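Eukaryotic peptide chain release factor GTP-binding subunit (PDB 1R5B) is the GTP-binding subunit of a eukaryotic peptide chain release factor, a translation factor with a P-loop domain related to that of elongation factor Tu. Local coordinates at residues 249-252 against 253-256; 281-284 against 285-289; 166-169 against 170-174; 23-26 against 27-30; 219-222 against 223-226. All coordinates share one frame; numbering follows the deposited sequence.

Contact 1 of 5, residues 249-252 against 253-256; sequences PWYQ and GPSL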
loop_
_atom_site.group_PDB
_atom_site.type_symbol
_atom_site.label_atom_id
_atom_site.label_comp_id
_atom_site.label_asym_id
_atom_site.label_seq_id
_atom_site.Cartn_x
_atom_site.Cartn_y
_atom_site.Cartn_z
ATOM N N PRO A 249 12.661 0.505 27.736
ATOM C CA PRO A 249 11.318 0.668 28.317
ATOM C C PRO A 249 10.504 1.822 27.731
ATOM O O PRO A 249 9.272 1.755 27.740
ATOM C CB PRO A 249 11.593 0.947 29.809
ATOM C CG PRO A 249 13.069 0.801 30.023
ATOM C CD PRO A 249 13.734 0.817 28.697
ATOM N N TRP A 250 11.183 2.850 27.224
ATOM C CA TRP A 250 10.534 4.118 26.864
ATOM C C TRP A 250 9.942 4.144 25.457
ATOM O O TRP A 250 8.938 4.821 25.233
ATOM C CB TRP A 250 11.495 5.305 27.058
ATOM C CG TRP A 250 12.845 5.104 26.445
ATOM C CD1 TRP A 250 13.964 4.634 27.069
ATOM C CD2 TRP A 250 13.216 5.348 25.084
ATOM N NE1 TRP A 250 15.010 4.576 26.182
ATOM C CE2 TRP A 250 14.579 5.009 24.954
ATOM C CE3 TRP A 250 12.534 5.831 23.954
ATOM C CZ2 TRP A 250 15.274 5.136 23.743
ATOM C CZ3 TRP A 250 13.226 5.958 22.756
ATOM C CH2 TRP A 250 14.581 5.608 22.662
ATOM N N TYR A 251 10.558 3.436 24.507
ATOM C CA TYR A 251 10.006 3.349 23.148
ATOM C C TYR A 251 8.896 2.328 23.145
ATOM O O TYR A 251 9.107 1.156 23.500
ATOM C CB TYR A 251 11.039 2.920 22.105
ATOM C CG TYR A 251 10.458 2.890 20.702
ATOM C CD1 TYR A 251 10.104 4.070 20.063
ATOM C CD2 TYR A 251 10.246 1.690 20.028
ATOM C CE1 TYR A 251 9.565 4.067 18.780
ATOM C CE2 TYR A 251 9.703 1.673 18.736
ATOM C CZ TYR A 251 9.365 2.868 18.118
ATOM O OH TYR A 251 8.817 2.892 16.851
ATOM N N GLN A 252 7.710 2.762 22.753
ATOM C CA GLN A 252 6.582 1.853 22.728
ATOM C C GLN A 252 5.844 1.979 21.395
ATOM O O GLN A 252 4.620 1.833 21.324
ATOM C CB GLN A 252 5.680 2.133 23.929
ATOM C CG GLN A 252 6.344 1.919 25.327
ATOM C CD GLN A 252 6.091 0.525 25.961
ATOM O OE1 GLN A 252 5.506 -0.370 25.330
ATOM N NE2 GLN A 252 6.538 0.353 27.217
ATOM N N GLY A 253 6.612 2.249 20.340
ATOM C CA GLY A 253 6.095 2.284 18.985
ATOM C C GLY A 253 6.303 0.950 18.288
ATOM O O GLY A 253 6.595 -0.060 18.930
ATOM N N PRO A 254 6.123 0.934 16.975
ATOM C CA PRO A 254 6.360 -0.269 16.178
ATOM C C PRO A 254 7.822 -0.454 15.768
ATOM O O PRO A 254 8.606 0.498 15.747
ATOM C CB PRO A 254 5.489 -0.018 14.938
ATOM C CG PRO A 254 5.491 1.449 14.766
ATOM C CD PRO A 254 5.630 2.046 16.140
ATOM N N SER A 255 8.166 -1.696 15.440
ATOM C CA SER A 255 9.440 -2.018 14.810
ATOM C C SER A 255 9.466 -1.462 13.396
ATOM O O SER A 255 8.429 -1.142 12.833
ATOM C CB SER A 255 9.658 -3.530 14.760
ATOM O OG SER A 255 8.825 -4.129 13.791
ATOM N N LEU A 256 10.655 -1.358 12.821
ATOM C CA LEU A 256 10.782 -0.842 11.473
ATOM C C LEU A 256 9.863 -1.596 10.523
ATOM O O LEU A 256 9.044 -0.978 9.857
ATOM C CB LEU A 256 12.224 -0.904 10.985
ATOM C CG LEU A 256 12.429 -0.473 9.538
ATOM C CD1 LEU A 256 11.859 0.917 9.321
ATOM C CD2 LEU A 256 13.900 -0.507 9.187
#
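Tyr251 reaches forward along the chain and gives its phenol to the backbone of Pro254: OH donates to Pro254 O over 2.6 Å. The donor lies in the carbonyl plane on a lone pair, with an angle of 138° at the oxygen, and that oxygen sits at the edge of the ring, close to the ring plane. CG stands anti to the Tyr251 backbone N (chi1 -178°), which carries the ring alongside the next two peptide units. The chain therefore folds over one face of the ring. Gly253 N rides above the ring centre, and Gly253 CA comes within 3.4 Å of Tyr251 CZ as a CH-pi contact. Close to the hydroxyl, Pro254 CD is 3.4 Å from Tyr251 OH. This is the tight part, and Lys227, Met229 and Pro230 of strand 226-230 touch Tyr251 as well.

Gln252 makes the loose, solvent-facing part. Its chain bends at chi2 and turns back toward Pro249, where NE2 makes a weak bond of 3.1 Å to Pro249 O, with an N-H...O angle of only 132°. Gly253 O, in turn, takes a hydrogen bond from Arg242.

Beyond the turn the chain enters a helix. Ser255 is its N-cap, with OG bonded to the backbone N of Glu258 and also to Lys240 O. What emerges is a loop tied down by a tyrosine-to-carbonyl bond and closed by a serine N-cap, leading from strand 226-230, the edge strand of the P-loop domain's sheet, into helix 256-262.

Contact 2 of 5, residues 281-284 against 285-289; sequences KYKD and LGTIL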
loop_
_atom_site.group_PDB
_atom_site.type_symbol
_atom_site.label_atom_id
_atom_site.label_comp_id
_atom_site.label_asym_id
_atom_site.label_seq_id
_atom_site.Cartn_x
_atom_site.Cartn_y
_atom_site.Cartn_z
ATOM N N LYS A 281 -23.427 7.367 1.030
ATOM C CA LYS A 281 -23.979 8.612 0.529
ATOM C C LYS A 281 -25.065 9.069 1.487
ATOM O O LYS A 281 -26.080 8.400 1.625
ATOM C CB LYS A 281 -24.559 8.419 -0.877
ATOM C CG LYS A 281 -25.136 9.696 -1.495
ATOM C CD LYS A 281 -25.683 9.469 -2.901
ATOM C CE LYS A 281 -26.188 10.776 -3.525
ATOM N NZ LYS A 281 -27.258 10.548 -4.539
ATOM N N TYR A 282 -24.841 10.188 2.166
ATOM C CA TYR A 282 -25.869 10.788 3.008
ATOM C C TYR A 282 -25.898 12.307 2.821
ATOM O O TYR A 282 -25.262 12.833 1.910
ATOM C CB TYR A 282 -25.697 10.369 4.485
ATOM C CG TYR A 282 -24.304 10.519 5.082
ATOM C CD1 TYR A 282 -23.988 11.597 5.913
ATOM C CD2 TYR A 282 -23.314 9.561 4.851
ATOM C CE1 TYR A 282 -22.705 11.728 6.480
ATOM C CE2 TYR A 282 -22.032 9.682 5.415
ATOM C CZ TYR A 282 -21.740 10.765 6.227
ATOM O OH TYR A 282 -20.485 10.880 6.777
ATOM N N LYS A 283 -26.679 12.992 3.651
ATOM C CA LYS A 283 -26.818 14.444 3.609
ATOM C C LYS A 283 -26.476 15.010 4.982
ATOM O O LYS A 283 -27.129 14.668 5.967
ATOM C CB LYS A 283 -28.270 14.831 3.266
ATOM C CG LYS A 283 -28.608 14.818 1.770
ATOM C CD LYS A 283 -28.947 16.214 1.214
ATOM C CE LYS A 283 -28.005 16.622 0.084
ATOM N NZ LYS A 283 -28.253 15.880 -1.184
ATOM N N ASP A 284 -25.455 15.859 5.049
ATOM C CA ASP A 284 -25.170 16.615 6.262
ATOM C C ASP A 284 -25.643 18.047 6.058
ATOM O O ASP A 284 -26.534 18.527 6.766
ATOM C CB ASP A 284 -23.677 16.567 6.601
ATOM C CG ASP A 284 -23.403 16.860 8.066
ATOM O OD1 ASP A 284 -23.982 17.820 8.610
ATOM O OD2 ASP A 284 -22.620 16.178 8.755
ATOM N N LEU A 285 -25.046 18.723 5.084
ATOM C CA LEU A 285 -25.445 20.079 4.716
ATOM C C LEU A 285 -24.927 20.257 3.308
ATOM O O LEU A 285 -23.966 20.986 3.059
ATOM C CB LEU A 285 -24.861 21.117 5.688
ATOM C CG LEU A 285 -25.396 22.553 5.596
ATOM C CD1 LEU A 285 -26.739 22.709 6.328
ATOM C CD2 LEU A 285 -24.372 23.546 6.149
ATOM N N GLY A 286 -25.591 19.556 2.396
ATOM C CA GLY A 286 -25.027 19.211 1.105
ATOM C C GLY A 286 -24.766 17.713 1.081
ATOM O O GLY A 286 -24.883 17.043 2.111
ATOM N N THR A 287 -24.425 17.182 -0.089
ATOM C CA THR A 287 -24.238 15.741 -0.255
ATOM C C THR A 287 -22.870 15.305 0.274
ATOM O O THR A 287 -21.892 16.032 0.144
ATOM C CB THR A 287 -24.413 15.352 -1.740
ATOM O OG1 THR A 287 -25.779 15.540 -2.127
ATOM C CG2 THR A 287 -24.177 13.862 -1.969
ATOM N N ILE A 288 -22.819 14.117 0.873
ATOM C CA ILE A 288 -21.597 13.584 1.459
ATOM C C ILE A 288 -21.281 12.226 0.841
ATOM O O ILE A 288 -22.160 11.371 0.748
ATOM C CB ILE A 288 -21.734 13.430 2.995
ATOM C CG1 ILE A 288 -22.077 14.764 3.663
ATOM C CG2 ILE A 288 -20.447 12.849 3.590
ATOM C CD1 ILE A 288 -21.060 15.870 3.431
ATOM N N LEU A 289 -20.028 12.028 0.435
ATOM C CA LEU A 289 -19.584 10.761 -0.126
ATOM C C LEU A 289 -18.428 10.233 0.717
ATOM O O LEU A 289 -17.369 10.858 0.781
ATOM C CB LEU A 289 -19.155 10.942 -1.580
ATOM C CG LEU A 289 -20.218 11.514 -2.513
ATOM C CD1 LEU A 289 -19.653 11.702 -3.899
ATOM C CD2 LEU A 289 -21.446 10.612 -2.558
#
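Tyr282 lays its ring against Ile288 on one side of a beta hairpin: Ile288 CG2 stands 3.6 Å from Tyr282 CZ, over the face but offset toward the rim. With chi1 at 49°, Tyr282 CG lies between the backbone N and the carbonyl carbon, which folds the ring over its cross-strand neighbour. Beneath it the two residues form an antiparallel hydrogen-bonded pair, Ile288 N to Tyr282 O at 2.9 Å and Tyr282 N to Ile288 O at 3.3 Å.

On the other face Lys283, bent at three torsions, swings its ammonium back across the strand to Thr287, NZ to OG1 2.7 Å. Lys281 instead runs extended, with its CG 3.9 Å from Leu289 CD2, and NZ goes on to Val346 O. At the turn, Asp284 N donates to Gly286 O (3.2 Å), holding the loop between strands 275-283 and 287-292.

Further out, strand 334-340 pairs with 287-292 through Thr287 and Leu289, and its Arg338 touches Asp284 and Ile288. Thr287 OG1 is also bonded to Asp343 OD2, and so it links an ammonium to a carboxylate; each charge probably strengthens the hydroxyl's bond to the other.

Contact 3 of 5, residues 166-169 against 170-174; sequences GGQT and REHAV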
loop_
_atom_site.group_PDB
_atom_site.type_symbol
_atom_site.label_atom_id
_atom_site.label_comp_id
_atom_site.label_asym_id
_atom_site.label_seq_id
_atom_site.Cartn_x
_atom_site.Cartn_y
_atom_site.Cartn_z
ATOM N N GLY A 166 32.860 18.169 6.885
ATOM C CA GLY A 166 33.041 17.023 6.008
ATOM C C GLY A 166 31.800 16.168 5.756
ATOM O O GLY A 166 31.834 15.263 4.913
ATOM N N GLY A 167 30.701 16.444 6.460
ATOM C CA GLY A 167 29.586 15.507 6.540
ATOM C C GLY A 167 28.741 15.330 5.288
ATOM O O GLY A 167 28.768 16.155 4.376
ATOM N N GLN A 168 27.965 14.255 5.258
ATOM C CA GLN A 168 27.168 13.922 4.078
ATOM C C GLN A 168 25.667 14.046 4.298
ATOM O O GLN A 168 24.904 13.942 3.351
ATOM C CB GLN A 168 27.505 12.509 3.589
ATOM C CG GLN A 168 28.682 12.484 2.626
ATOM C CD GLN A 168 29.128 11.082 2.254
ATOM O OE1 GLN A 168 28.351 10.126 2.328
ATOM N NE2 GLN A 168 30.384 10.959 1.841
ATOM N N THR A 169 25.241 14.272 5.533
ATOM C CA THR A 169 23.820 14.241 5.868
ATOM C C THR A 169 22.973 15.267 5.102
ATOM O O THR A 169 21.814 15.004 4.802
ATOM C CB THR A 169 23.639 14.416 7.383
ATOM O OG1 THR A 169 24.267 13.326 8.056
ATOM C CG2 THR A 169 22.161 14.318 7.791
ATOM N N ARG A 170 23.548 16.426 4.799
ATOM C CA ARG A 170 22.867 17.427 3.990
ATOM C C ARG A 170 22.589 16.834 2.617
ATOM O O ARG A 170 21.456 16.809 2.154
ATOM C CB ARG A 170 23.713 18.686 3.842
ATOM C CG ARG A 170 23.166 19.667 2.821
ATOM C CD ARG A 170 23.649 21.078 2.991
ATOM N NE ARG A 170 22.632 22.044 2.573
ATOM C CZ ARG A 170 22.525 23.298 3.038
ATOM N NH1 ARG A 170 23.378 23.777 3.952
ATOM N NH2 ARG A 170 21.557 24.091 2.580
ATOM N N GLU A 171 23.643 16.339 1.986
ATOM C CA GLU A 171 23.555 15.725 0.673
ATOM C C GLU A 171 22.580 14.535 0.674
ATOM O O GLU A 171 21.870 14.313 -0.303
ATOM C CB GLU A 171 24.951 15.316 0.210
ATOM C CG GLU A 171 24.996 14.365 -0.975
ATOM C CD GLU A 171 26.422 14.075 -1.413
ATOM O OE1 GLU A 171 27.120 15.043 -1.816
ATOM O OE2 GLU A 171 26.841 12.888 -1.336
ATOM N N HIS A 172 22.518 13.807 1.785
ATOM C CA HIS A 172 21.606 12.679 1.901
ATOM C C HIS A 172 20.149 13.110 1.941
ATOM O O HIS A 172 19.300 12.459 1.332
ATOM C CB HIS A 172 21.943 11.841 3.127
ATOM C CG HIS A 172 23.214 11.068 2.981
ATOM N ND1 HIS A 172 23.787 10.364 4.017
ATOM C CD2 HIS A 172 24.034 10.905 1.917
ATOM C CE1 HIS A 172 24.899 9.797 3.596
ATOM N NE2 HIS A 172 25.074 10.113 2.328
ATOM N N ALA A 173 19.853 14.194 2.648
ATOM C CA ALA A 173 18.487 14.705 2.690
ATOM C C ALA A 173 18.101 15.301 1.335
ATOM O O ALA A 173 16.979 15.106 0.867
ATOM C CB ALA A 173 18.327 15.734 3.793
ATOM N N VAL A 174 19.028 16.010 0.703
ATOM C CA VAL A 174 18.800 16.508 -0.652
ATOM C C VAL A 174 18.551 15.334 -1.623
ATOM O O VAL A 174 17.717 15.431 -2.531
ATOM C CB VAL A 174 19.979 17.355 -1.137
ATOM C CG1 VAL A 174 19.902 17.618 -2.645
ATOM C CG2 VAL A 174 20.020 18.675 -0.360
HETATM O O HOH W 1 26.641 16.875 2.732
HETATM O O HOH W 2 26.204 9.015 0.279
HETATM O O HOH W 3 24.055 11.001 6.700
#
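His172 NE2 is met by two partners, Gln168 OE1 at 3.3 Å and a water at 2.6 Å. The first bond is weak, with an N-H...O angle of 126°, and the amide plane stands 74° from the ring plane. The same water donates to Gln168 OE1, closing a small triangle of amide oxygen, imidazole nitrogen and water. At the other ring nitrogen, a second water lies 2.8 Å from His172 ND1 and also bonds Thr169 OG1. With a partner at each nitrogen, the rotation of the imidazole is probably fixed.

Gln168 also lies over one face of this ring. Its CB makes a CH-pi contact 3.9 Å from the ring centroid, on the NE2 side, while Gln168 O sits above the same face, offset toward the CG side. The ring gets there because CG is anti to the carbonyl carbon (chi1 -71°), which turns it back toward the start of the helix.

All this happens at the N-terminal end of helix 169-178 in the P-loop domain, where the chain comes in from a loop after helix 158-161. The backbone bonds of the first turn are His172 N to Gln168 O at 2.9 Å and Ala173 N to Thr169 O at 3.0 Å. His172 touches Leu150 on strand 147-153 and residues of a probable P-loop, and Gln168 packs on His51. On the flank facing helix 200-218, Thr169 and Arg170 pack on Phe213. A third water extends the helix start backward, donating to Gly167 O and accepting from Glu171 N at 3.1 Å.

Contact 4 of 5, residues 23-26 against 27-30; sequences ATDL and QNEV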
loop_
_atom_site.group_PDB
_atom_site.type_symbol
_atom_site.label_atom_id
_atom_site.label_comp_id
_atom_site.label_asym_id
_atom_site.label_seq_id
_atom_site.Cartn_x
_atom_site.Cartn_y
_atom_site.Cartn_z
ATOM N N ALA A 23 -23.298 -1.714 3.694
ATOM C CA ALA A 23 -23.159 -2.534 4.913
ATOM C C ALA A 23 -21.748 -3.106 5.098
ATOM O O ALA A 23 -21.127 -2.917 6.147
ATOM C CB ALA A 23 -24.201 -3.664 4.927
ATOM N N THR A 24 -21.255 -3.798 4.071
ATOM C CA THR A 24 -19.933 -4.427 4.105
ATOM C C THR A 24 -19.239 -4.384 2.732
ATOM O O THR A 24 -19.854 -4.717 1.716
ATOM C CB THR A 24 -20.045 -5.903 4.572
ATOM O OG1 THR A 24 -21.032 -6.594 3.796
ATOM C CG2 THR A 24 -20.555 -6.015 6.018
ATOM N N ASP A 25 -17.967 -3.966 2.724
ATOM C CA ASP A 25 -17.061 -4.094 1.568
ATOM C C ASP A 25 -17.141 -5.480 0.946
ATOM O O ASP A 25 -17.659 -6.419 1.548
ATOM C CB ASP A 25 -15.589 -3.882 1.997
ATOM C CG ASP A 25 -15.125 -2.450 1.855
ATOM O OD1 ASP A 25 -13.923 -2.254 1.577
ATOM O OD2 ASP A 25 -15.868 -1.460 2.012
ATOM N N LEU A 26 -16.577 -5.620 -0.244
ATOM C CA LEU A 26 -16.417 -6.943 -0.830
ATOM C C LEU A 26 -15.419 -7.754 -0.008
ATOM O O LEU A 26 -15.551 -8.973 0.107
ATOM C CB LEU A 26 -16.016 -6.860 -2.310
ATOM C CG LEU A 26 -14.573 -6.780 -2.826
ATOM C CD1 LEU A 26 -13.736 -5.619 -2.209
ATOM C CD2 LEU A 26 -13.836 -8.106 -2.682
ATOM N N GLN A 27 -14.441 -7.057 0.575
ATOM C CA GLN A 27 -13.410 -7.668 1.406
ATOM C C GLN A 27 -14.002 -8.264 2.657
ATOM O O GLN A 27 -13.776 -9.424 2.958
ATOM C CB GLN A 27 -12.382 -6.622 1.830
ATOM C CG GLN A 27 -11.629 -5.990 0.697
ATOM C CD GLN A 27 -10.768 -6.989 -0.048
ATOM O OE1 GLN A 27 -11.269 -7.735 -0.883
ATOM N NE2 GLN A 27 -9.475 -7.023 0.269
ATOM N N ASN A 28 -14.767 -7.449 3.376
ATOM C CA ASN A 28 -15.425 -7.872 4.609
ATOM C C ASN A 28 -16.207 -9.192 4.444
ATOM O O ASN A 28 -16.443 -9.902 5.427
ATOM C CB ASN A 28 -16.354 -6.759 5.128
ATOM C CG ASN A 28 -15.621 -5.440 5.398
ATOM O OD1 ASN A 28 -16.226 -4.368 5.372
ATOM N ND2 ASN A 28 -14.317 -5.521 5.651
ATOM N N GLU A 29 -16.591 -9.512 3.203
ATOM C CA GLU A 29 -17.247 -10.778 2.869
ATOM C C GLU A 29 -16.254 -11.799 2.265
ATOM O O GLU A 29 -16.493 -12.314 1.171
ATOM C CB GLU A 29 -18.430 -10.535 1.899
ATOM C CG GLU A 29 -19.307 -9.310 2.199
ATOM C CD GLU A 29 -20.555 -9.628 3.017
ATOM O OE1 GLU A 29 -21.580 -10.021 2.420
ATOM O OE2 GLU A 29 -20.523 -9.467 4.261
ATOM N N VAL A 30 -15.146 -12.073 2.966
ATOM C CA VAL A 30 -14.229 -13.184 2.618
ATOM C C VAL A 30 -13.606 -13.860 3.868
ATOM O O VAL A 30 -13.403 -13.201 4.897
ATOM C CB VAL A 30 -13.076 -12.757 1.629
ATOM C CG1 VAL A 30 -13.607 -12.183 0.332
ATOM C CG2 VAL A 30 -12.102 -11.773 2.276
#
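A compact turn in the N-terminal loop that precedes helix 35-38, lying beside strand 447-451 of the C-terminal beta domain, brings Thr24 against Glu29 and Asp25 against Asn28. The bonds across it are all weak. Thr24 OG1 donates to Glu29 OE2 over 3.0 Å, the two side chains crossing at about a right angle. The threonine's chi1 of 51° puts OG1 between the backbone N and the carbonyl carbon, the side on which the glutamate arrives. Glu29 bends at chi2 to get there, its CG passing 3.4 Å from Asp25 O. The carboxylate has a stronger partner elsewhere: OE1 makes a salt bridge with Arg451, which ties this turn to the C-terminal domain.

Asn28, just before Glu29, reaches back to Asp25. Its OD1 accepts a bent bond from Asp25 N, 3.2 Å long with an N-H...O angle of 133°, and the Asp25 carboxylate and the Asn28 amide lie 25° from parallel. Thr24 CB and Asn28 CB touch at 3.8 Å.

The backbone closes through Glu29 N to Leu26 O, another long bond at 3.3 Å. Leu26 itself is buried. Its side chain packs on Arg447 and Thr449 of strand 447-451, and its backbone bonds to that of His389. Leu26 and Gln27 run side by side, pointing the same way, with Gln27 CG 3.6 Å from Leu26 CD1. Val30 also meets Arg447 and Thr449, and its CG1 lies 3.8 Å from Leu26 O.

Contact 5 of 5, residues 219-222 against 223-226; sequences GYNS and KTDV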
loop_
_atom_site.group_PDB
_atom_site.type_symbol
_atom_site.label_atom_id
_atom_site.label_comp_id
_atom_site.label_asym_id
_atom_site.label_seq_id
_atom_site.Cartn_x
_atom_site.Cartn_y
_atom_site.Cartn_z
ATOM N N GLY A 219 13.516 21.170 3.734
ATOM C CA GLY A 219 12.113 21.515 3.863
ATOM C C GLY A 219 11.207 20.539 4.593
ATOM O O GLY A 219 10.045 20.865 4.797
ATOM N N TYR A 220 11.714 19.378 5.006
ATOM C CA TYR A 220 10.884 18.402 5.725
ATOM C C TYR A 220 10.320 18.992 7.018
ATOM O O TYR A 220 11.074 19.411 7.882
ATOM C CB TYR A 220 11.668 17.128 6.055
ATOM C CG TYR A 220 12.061 16.329 4.850
ATOM C CD1 TYR A 220 13.359 16.354 4.365
ATOM C CD2 TYR A 220 11.122 15.550 4.174
ATOM C CE1 TYR A 220 13.716 15.619 3.230
ATOM C CE2 TYR A 220 11.468 14.803 3.044
ATOM C CZ TYR A 220 12.764 14.838 2.578
ATOM O OH TYR A 220 13.114 14.105 1.465
ATOM N N ASN A 221 8.992 19.041 7.117
ATOM C CA ASN A 221 8.289 19.382 8.359
ATOM C C ASN A 221 8.137 18.091 9.158
ATOM O O ASN A 221 7.482 17.150 8.701
ATOM C CB ASN A 221 6.917 20.000 8.033
ATOM C CG ASN A 221 6.028 20.191 9.260
ATOM O OD1 ASN A 221 5.529 21.291 9.504
ATOM N ND2 ASN A 221 5.803 19.123 10.018
ATOM N N SER A 222 8.728 18.034 10.345
ATOM C CA SER A 222 8.909 16.741 11.024
ATOM C C SER A 222 7.613 16.188 11.624
ATOM O O SER A 222 7.423 14.967 11.679
ATOM C CB SER A 222 10.026 16.799 12.092
ATOM O OG SER A 222 11.234 16.244 11.601
ATOM N N LYS A 223 6.726 17.081 12.038
ATOM C CA LYS A 223 5.451 16.685 12.625
ATOM C C LYS A 223 4.583 15.868 11.658
ATOM O O LYS A 223 3.915 14.929 12.094
ATOM C CB LYS A 223 4.680 17.916 13.126
ATOM C CG LYS A 223 3.474 17.586 14.037
ATOM C CD LYS A 223 3.744 17.894 15.526
ATOM C CE LYS A 223 2.466 17.858 16.366
ATOM N NZ LYS A 223 2.570 18.746 17.571
ATOM N N THR A 224 4.628 16.193 10.361
ATOM C CA THR A 224 3.814 15.513 9.341
ATOM C C THR A 224 4.573 14.661 8.307
ATOM O O THR A 224 3.985 13.772 7.707
ATOM C CB THR A 224 3.008 16.554 8.572
ATOM O OG1 THR A 224 3.898 17.501 7.962
ATOM C CG2 THR A 224 2.157 17.394 9.523
ATOM N N ASP A 225 5.858 14.935 8.090
ATOM C CA ASP A 225 6.592 14.397 6.941
ATOM C C ASP A 225 7.677 13.388 7.306
ATOM O O ASP A 225 8.287 12.828 6.423
ATOM C CB ASP A 225 7.292 15.523 6.183
ATOM C CG ASP A 225 6.342 16.400 5.397
ATOM O OD1 ASP A 225 5.136 16.495 5.761
ATOM O OD2 ASP A 225 6.745 17.022 4.379
ATOM N N VAL A 226 7.952 13.180 8.586
ATOM C CA VAL A 226 9.073 12.342 8.980
ATOM C C VAL A 226 8.649 11.412 10.098
ATOM O O VAL A 226 8.010 11.833 11.049
ATOM C CB VAL A 226 10.292 13.191 9.425
ATOM C CG1 VAL A 226 11.457 12.301 9.829
ATOM C CG2 VAL A 226 10.724 14.136 8.322
#
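Asn221 O receives Asp225 N at 2.8 Å, with the donor nearly in line with the carbonyl (171° at the oxygen), and Thr224 N adds a weak second bond to the same oxygen at 3.4 Å. Both bonds of this weakly bonded helical turn across the contact end on that one oxygen.

The side chains are set around it. Asp225 CB lies 3.0 Å from Asn221 O. Thr224 has OG1 between its backbone N and carbonyl carbon, which aims the hydroxyl at its neighbour: OG1 donates to Asp225 OD1 over 2.7 Å, reaching the oxygen from above the carboxylate plane.

Tyr220 and Val226 meet through aliphatic carbon, with Tyr220 CB 3.9 Å from Val226 CG2. Standing anti to the valine carbonyl carbon, that methyl is turned to Tyr220 CB and also to Ser222 OG, 3.9 Å from Val226 CG2. Asp225 CB approaches the edge of the Tyr220 ring. Farther along, Tyr220 OH is bonded to Ile181 O and the ring has a cation-pi contact with Arg177. Ser222 OG finds its main partner in Tyr228 OH, on the strand that Val226 begins.

Chemically, the helix turn is held by one good and one weak main-chain bond to Asn221 O, while a hydroxyl donating to the Asp225 carboxylate probably helps to offset its negative charge.

From the N terminus the contacts run in series; none nests within or crosses another, and each is local: contacts 4 and 1 close loops, contact 2 a hairpin, contacts 3 and 5 a turn of helix. Contact 4 comes first, setting the N-terminal loop on the C-terminal beta domain. Contacts 3, 5 and 1 follow within the P-loop domain, at the start of helix 169-178, at the link from helix 200-218 to strand 226-230, and on the way into helix 256-262. Contacts 3 and 5 touch, Ala173 O lying 4.0 Å from Tyr220 OH. Contact 2 lies in the next beta domain, its nearest atoms about 9 Å from contact 4 but about 35 Å from contact 3.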